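Local coordinates for protein TRAP dicarboxylate transporter, DctP subunit (Anaerococcus prevoti, PDB 4N91) that binds D-glucuronate, in both its alpha and beta forms, and probably serves as the periplasmic solute-binding component of a TRAP-type transporter, at residues R154-K159 with S233-Q238; N164-L169 with D187-S192. One frame throughout, in Å; residues are numbered along the deposited sequence.

Interaction 1 (R154-K159 with S233-Q238); sequences RSFYTK and SYDMHQ. With BDP (beta-D-glucopyranuronic acid), chain C.
Arg154 N donates to Gln238 O at 2.8 Å and Phe156 O accepts a nearly straight bond from Ser233 N, so two backbone bonds fasten strand 154-158 to strand 231-238. Between them side chains take over. The carboxylate oxygen OD1 of Asp235 receives Phe156 N at 3.0 Å, met nearly along its C-O axis, and Ser155 OG accepts from Met236 N (selenomethionine) at 2.9 Å. His237 N adds a weak bond to Arg154 O.

The other carboxylate oxygen, Asp235 OD2, accepts a very short hydrogen bond, 2.5 Å, from His237 ND1. Chi1 of His237 (45°) sets CG between its own backbone N and carbonyl carbon, and the imidazole lies against strand 154-158, with Arg154 O over the centre of one face. His237 CE1 stands 3.6 Å above the Phe156 ring, over the ring's centre. The phenyl and imidazole planes are inclined at 41°, and Asp235 OD2 comes obliquely to Phe156 CE2.

Beyond the strands, the arginine chain bends at chi3 (71°) and presents its guanidinium edge to beta-D-glucuronate: NH2 reaches O6B at 3.0 Å and NH1 the ring oxygen O5 at 3.2 Å. Glu214 binds both Arg154 NE, in a salt bridge, and His237 NE2. The imidazole is thus held at both nitrogens by carboxylates, which would probably favour its protonated form, and Glu214 ties it to the arginine that meets the sugar carboxylate.

Interaction 2 (N164-L169 with D187-S192); sequences NSPEDL and DLLGSS
Ser191 and Leu169 share the one hydrogen bond across this contact: the serine hydroxyl OG donates to Leu169 O at 2.7 Å. The donor stands above the carbonyl plane, 36° out of it. OG is anti to the backbone N (chi1 -168°), which swings it to the leucine, where its own carbon, Ser191 CB, also lies 3.7 Å from Leu169 CB. The same hydroxyl has a weak hydrogen bond with Leu172 O. An alanine here would probably leave Leu169 O without this donor, lose the weak bond as well, and leave the two segments linked by apolar contacts alone.

Those apolar contacts centre on Leu189, whose two methyl groups serve different partners. CD2 rests against the pyrrolidine ring of Pro166, 3.7 Å from its CB and only slightly farther from its CG, whereas CD1 meets Leu169 CD1 at 3.9 Å. The leucine therefore fits between the proline and the second leucine, its chain crossing each of them obliquely. Phe156 of strand 154-158 touches both leucines, and helix 301-317 packs on Pro166 and Leu189 through Pro302, Phe303 and Val307.

A second shell shapes each segment. In 164-169, Asp168 OD2 accepts from two backbone amides, Asn164 N at 2.7 Å and Ser165 N at 3.0 Å, drawing the start of the loop onto the turn that carries Pro166 and Leu169. In 187-192, Gly190 has positive phi (74°) and closes the last helical turn, with its N bonded to Asp187 O. This is a Schellman motif ending helix 180-188; from it the chain passes through Ser191 into strand 192-195, which pairs in parallel with strand 173-176, and so the contact sits at the helix-to-strand return of a beta-alpha-beta crossover.

The two contacts adjoin, and Phe156 of interaction 1 bridges them: its CZ lies 3.5 Å from Leu189 CD1 and its CE2 3.7 Å from Leu169 CD1 of interaction 2. Along the chain, interaction 2 is nested inside the loop closed by interaction 1. Interaction 1 is largely buried, pairing two strands of a mixed sheet through backbone and polar side-chain hydrogen bonds and reaching the sugar with Arg154. Interaction 2 is partly buried and farther from the centre of the chain; it joins a loop to a helix end, chiefly by apolar contacts and a single hydrogen bond, away from the ligand.

Interaction 1 (R154-K159 with S233-Q238)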
# COMPACT_ATOMS: atom_id res chain seq x y z
N ARG A 154 0.07 7.25 5.45
CA ARG A 154 -1.28 7.69 5.12
C ARG A 154 -1.78 8.68 6.16
O ARG A 154 -1.68 8.45 7.36
CB ARG A 154 -2.22 6.49 5.04
CG ARG A 154 -1.77 5.50 3.97
CD ARG A 154 -2.62 4.31 3.89
NE ARG A 154 -3.95 4.54 3.32
CZ ARG A 154 -4.27 4.35 2.04
NH1 ARG A 154 -3.34 3.98 1.16
NH2 ARG A 154 -5.52 4.53 1.65
N SER A 155 -2.30 9.79 5.67
CA SER A 155 -2.86 10.84 6.49
C SER A 155 -4.18 11.32 5.88
O SER A 155 -4.37 11.21 4.68
CB SER A 155 -1.92 12.03 6.50
OG SER A 155 -0.77 11.77 7.28
N PHE A 156 -5.02 11.96 6.71
CA PHE A 156 -6.33 12.46 6.26
C PHE A 156 -6.23 13.71 5.40
O PHE A 156 -5.46 14.63 5.68
CB PHE A 156 -7.22 12.73 7.47
CG PHE A 156 -7.61 11.48 8.20
CD1 PHE A 156 -8.45 10.57 7.60
CD2 PHE A 156 -7.13 11.20 9.47
CE1 PHE A 156 -8.79 9.39 8.24
CE2 PHE A 156 -7.47 10.04 10.11
CZ PHE A 156 -8.29 9.13 9.50
N TYR A 157 -7.06 13.76 4.37
CA TYR A 157 -7.27 15.01 3.64
C TYR A 157 -8.76 15.17 3.37
O TYR A 157 -9.49 14.20 3.18
CB TYR A 157 -6.46 15.10 2.35
CG TYR A 157 -6.51 13.89 1.41
CD1 TYR A 157 -5.63 12.84 1.56
CD2 TYR A 157 -7.43 13.83 0.36
CE1 TYR A 157 -5.63 11.76 0.68
CE2 TYR A 157 -7.46 12.76 -0.51
CZ TYR A 157 -6.55 11.73 -0.35
OH TYR A 157 -6.54 10.66 -1.22
N THR A 158 -9.21 16.42 3.41
CA THR A 158 -10.60 16.72 3.34
C THR A 158 -10.85 17.97 2.48
O THR A 158 -9.94 18.75 2.22
CB THR A 158 -11.13 17.01 4.75
OG1 THR A 158 -10.28 18.00 5.34
CG2 THR A 158 -11.12 15.76 5.63
N LYS A 159 -12.09 18.12 2.05
CA LYS A 159 -12.52 19.24 1.23
C LYS A 159 -12.89 20.49 2.00
O LYS A 159 -12.41 21.58 1.68
CB LYS A 159 -13.72 18.78 0.39
CG LYS A 159 -14.29 19.86 -0.52
CD LYS A 159 -15.28 19.24 -1.50
CE LYS A 159 -15.78 20.26 -2.51
NZ LYS A 159 -16.50 21.34 -1.82
N SER A 233 -3.72 16.79 6.44
CA SER A 233 -3.34 16.84 7.84
C SER A 233 -2.51 15.61 8.26
O SER A 233 -3.02 14.50 8.29
CB SER A 233 -4.60 16.93 8.70
OG SER A 233 -4.28 16.96 10.09
N TYR A 234 -1.24 15.83 8.60
CA TYR A 234 -0.28 14.77 8.82
C TYR A 234 -0.46 14.02 10.14
O TYR A 234 0.41 14.08 11.03
CB TYR A 234 1.13 15.34 8.74
CG TYR A 234 1.71 15.53 7.34
CD1 TYR A 234 2.18 14.44 6.62
CD2 TYR A 234 1.84 16.78 6.77
CE1 TYR A 234 2.74 14.59 5.38
CE2 TYR A 234 2.39 16.93 5.50
CZ TYR A 234 2.85 15.82 4.83
OH TYR A 234 3.44 15.96 3.60
N ASP A 235 -1.57 13.31 10.26
CA ASP A 235 -1.77 12.46 11.42
C ASP A 235 -0.96 11.16 11.27
O ASP A 235 -0.67 10.50 12.27
CB ASP A 235 -3.24 12.17 11.64
CG ASP A 235 -3.83 11.29 10.58
OD1 ASP A 235 -3.80 11.72 9.41
OD2 ASP A 235 -4.32 10.18 10.90
N MSE A 236 -0.61 10.81 10.03
CA MSE A 236 0.26 9.67 9.70
C MSE A 236 -0.12 8.37 10.44
O MSE A 236 0.71 7.72 11.12
CB MSE A 236 1.73 10.06 9.95
CG MSE A 236 2.20 11.18 9.04
SE MSE A 236 3.97 11.86 9.49
CE MSE A 236 4.97 10.28 8.96
N HIS A 237 -1.37 7.96 10.26
CA HIS A 237 -1.92 6.86 11.04
C HIS A 237 -1.40 5.50 10.65
O HIS A 237 -1.39 4.59 11.48
CB HIS A 237 -3.45 6.85 11.03
CG HIS A 237 -4.06 7.06 9.68
ND1 HIS A 237 -4.58 8.28 9.30
CD2 HIS A 237 -4.29 6.22 8.64
CE1 HIS A 237 -5.06 8.19 8.08
NE2 HIS A 237 -4.91 6.95 7.66
N GLN A 238 -0.97 5.34 9.40
CA GLN A 238 -0.45 4.06 8.95
C GLN A 238 0.69 4.23 7.97
O GLN A 238 0.79 5.27 7.27
CB GLN A 238 -1.50 3.21 8.25
CG GLN A 238 -2.64 2.75 9.11
CD GLN A 238 -3.78 2.26 8.24
OE1 GLN A 238 -4.32 3.00 7.37
NE2 GLN A 238 -4.13 1.01 8.42
C1 BDP C . -1.80 4.03 -2.54
C2 BDP C . -1.28 2.67 -2.68
C3 BDP C . -2.15 1.87 -3.60
C4 BDP C . -3.49 1.80 -3.12
C5 BDP C . -4.01 3.17 -2.92
C6 BDP C . -5.41 3.17 -2.25
O2 BDP C . -0.04 2.91 -3.46
O3 BDP C . -1.59 0.52 -3.77
O4 BDP C . -4.32 1.09 -3.89
O5 BDP C . -3.13 3.93 -2.02
O6A BDP C . -6.28 2.51 -2.85
O1 BDP C . -1.09 4.64 -1.44
O6B BDP C . -5.63 3.98 -1.32

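Interaction 2 (N164-L169 with D187-S192)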
# COMPACT_ATOMS: atom_id res chain seq x y z
N ASN A 164 -7.91 18.66 12.66
CA ASN A 164 -6.92 18.91 13.70
C ASN A 164 -6.86 17.83 14.79
O ASN A 164 -5.84 17.67 15.47
CB ASN A 164 -7.20 20.26 14.33
CG ASN A 164 -7.06 21.39 13.34
OD1 ASN A 164 -8.04 22.05 12.97
ND2 ASN A 164 -5.84 21.61 12.90
N SER A 165 -7.98 17.13 14.96
CA SER A 165 -8.07 16.04 15.92
C SER A 165 -9.18 15.10 15.46
O SER A 165 -9.95 15.43 14.56
CB SER A 165 -8.37 16.56 17.32
OG SER A 165 -9.69 17.06 17.38
N PRO A 166 -9.28 13.93 16.08
CA PRO A 166 -10.31 12.97 15.69
C PRO A 166 -11.73 13.52 15.67
O PRO A 166 -12.49 13.14 14.78
CB PRO A 166 -10.15 11.86 16.75
CG PRO A 166 -8.73 11.91 17.09
CD PRO A 166 -8.37 13.37 17.09
N GLU A 167 -12.10 14.41 16.59
CA GLU A 167 -13.47 14.93 16.58
C GLU A 167 -13.86 15.65 15.26
O GLU A 167 -15.04 15.70 14.92
CB GLU A 167 -13.74 15.84 17.80
CG GLU A 167 -12.89 17.08 17.86
CD GLU A 167 -13.11 17.88 19.14
OE1 GLU A 167 -14.19 18.50 19.27
OE2 GLU A 167 -12.22 17.87 20.01
N ASP A 168 -12.88 16.18 14.53
CA ASP A 168 -13.15 16.85 13.26
C ASP A 168 -13.63 15.88 12.16
O ASP A 168 -14.18 16.30 11.13
CB ASP A 168 -11.90 17.59 12.79
CG ASP A 168 -11.45 18.66 13.78
OD1 ASP A 168 -12.35 19.27 14.40
OD2 ASP A 168 -10.23 18.88 13.95
N LEU A 169 -13.45 14.58 12.39
CA LEU A 169 -13.90 13.54 11.46
C LEU A 169 -15.33 13.12 11.72
O LEU A 169 -15.92 12.36 10.95
CB LEU A 169 -12.97 12.32 11.55
CG LEU A 169 -11.54 12.58 11.08
CD1 LEU A 169 -10.65 11.43 11.50
CD2 LEU A 169 -11.46 12.82 9.57
N ASP A 187 -14.38 3.94 12.63
CA ASP A 187 -15.38 3.85 13.68
C ASP A 187 -14.83 4.37 15.01
O ASP A 187 -15.52 5.13 15.72
CB ASP A 187 -15.83 2.41 13.88
CG ASP A 187 -16.67 1.88 12.76
OD1 ASP A 187 -17.25 2.67 11.97
OD2 ASP A 187 -16.79 0.64 12.69
N LEU A 188 -13.60 3.98 15.36
CA LEU A 188 -12.97 4.42 16.60
C LEU A 188 -12.65 5.91 16.61
O LEU A 188 -12.58 6.54 17.66
CB LEU A 188 -11.68 3.63 16.83
CG LEU A 188 -11.88 2.19 17.25
CD1 LEU A 188 -10.59 1.40 17.07
CD2 LEU A 188 -12.36 2.16 18.71
N LEU A 189 -12.44 6.48 15.43
CA LEU A 189 -12.28 7.92 15.28
C LEU A 189 -13.61 8.69 15.29
O LEU A 189 -13.63 9.92 15.08
CB LEU A 189 -11.53 8.22 13.98
CG LEU A 189 -10.07 7.79 13.97
CD1 LEU A 189 -9.44 7.82 12.55
CD2 LEU A 189 -9.28 8.72 14.90
N GLY A 190 -14.73 8.01 15.52
CA GLY A 190 -16.03 8.65 15.57
C GLY A 190 -16.58 9.07 14.22
O GLY A 190 -17.49 9.90 14.14
N SER A 191 -16.05 8.47 13.17
CA SER A 191 -16.35 8.86 11.80
C SER A 191 -17.06 7.71 11.08
O SER A 191 -17.58 6.76 11.71
CB SER A 191 -15.04 9.26 11.14
OG SER A 191 -15.25 9.91 9.91
N SER A 192 -17.08 7.77 9.75
CA SER A 192 -17.75 6.76 8.95
C SER A 192 -16.86 6.42 7.75
O SER A 192 -16.36 7.32 7.08
CB SER A 192 -19.08 7.30 8.46
OG SER A 192 -19.77 6.30 7.74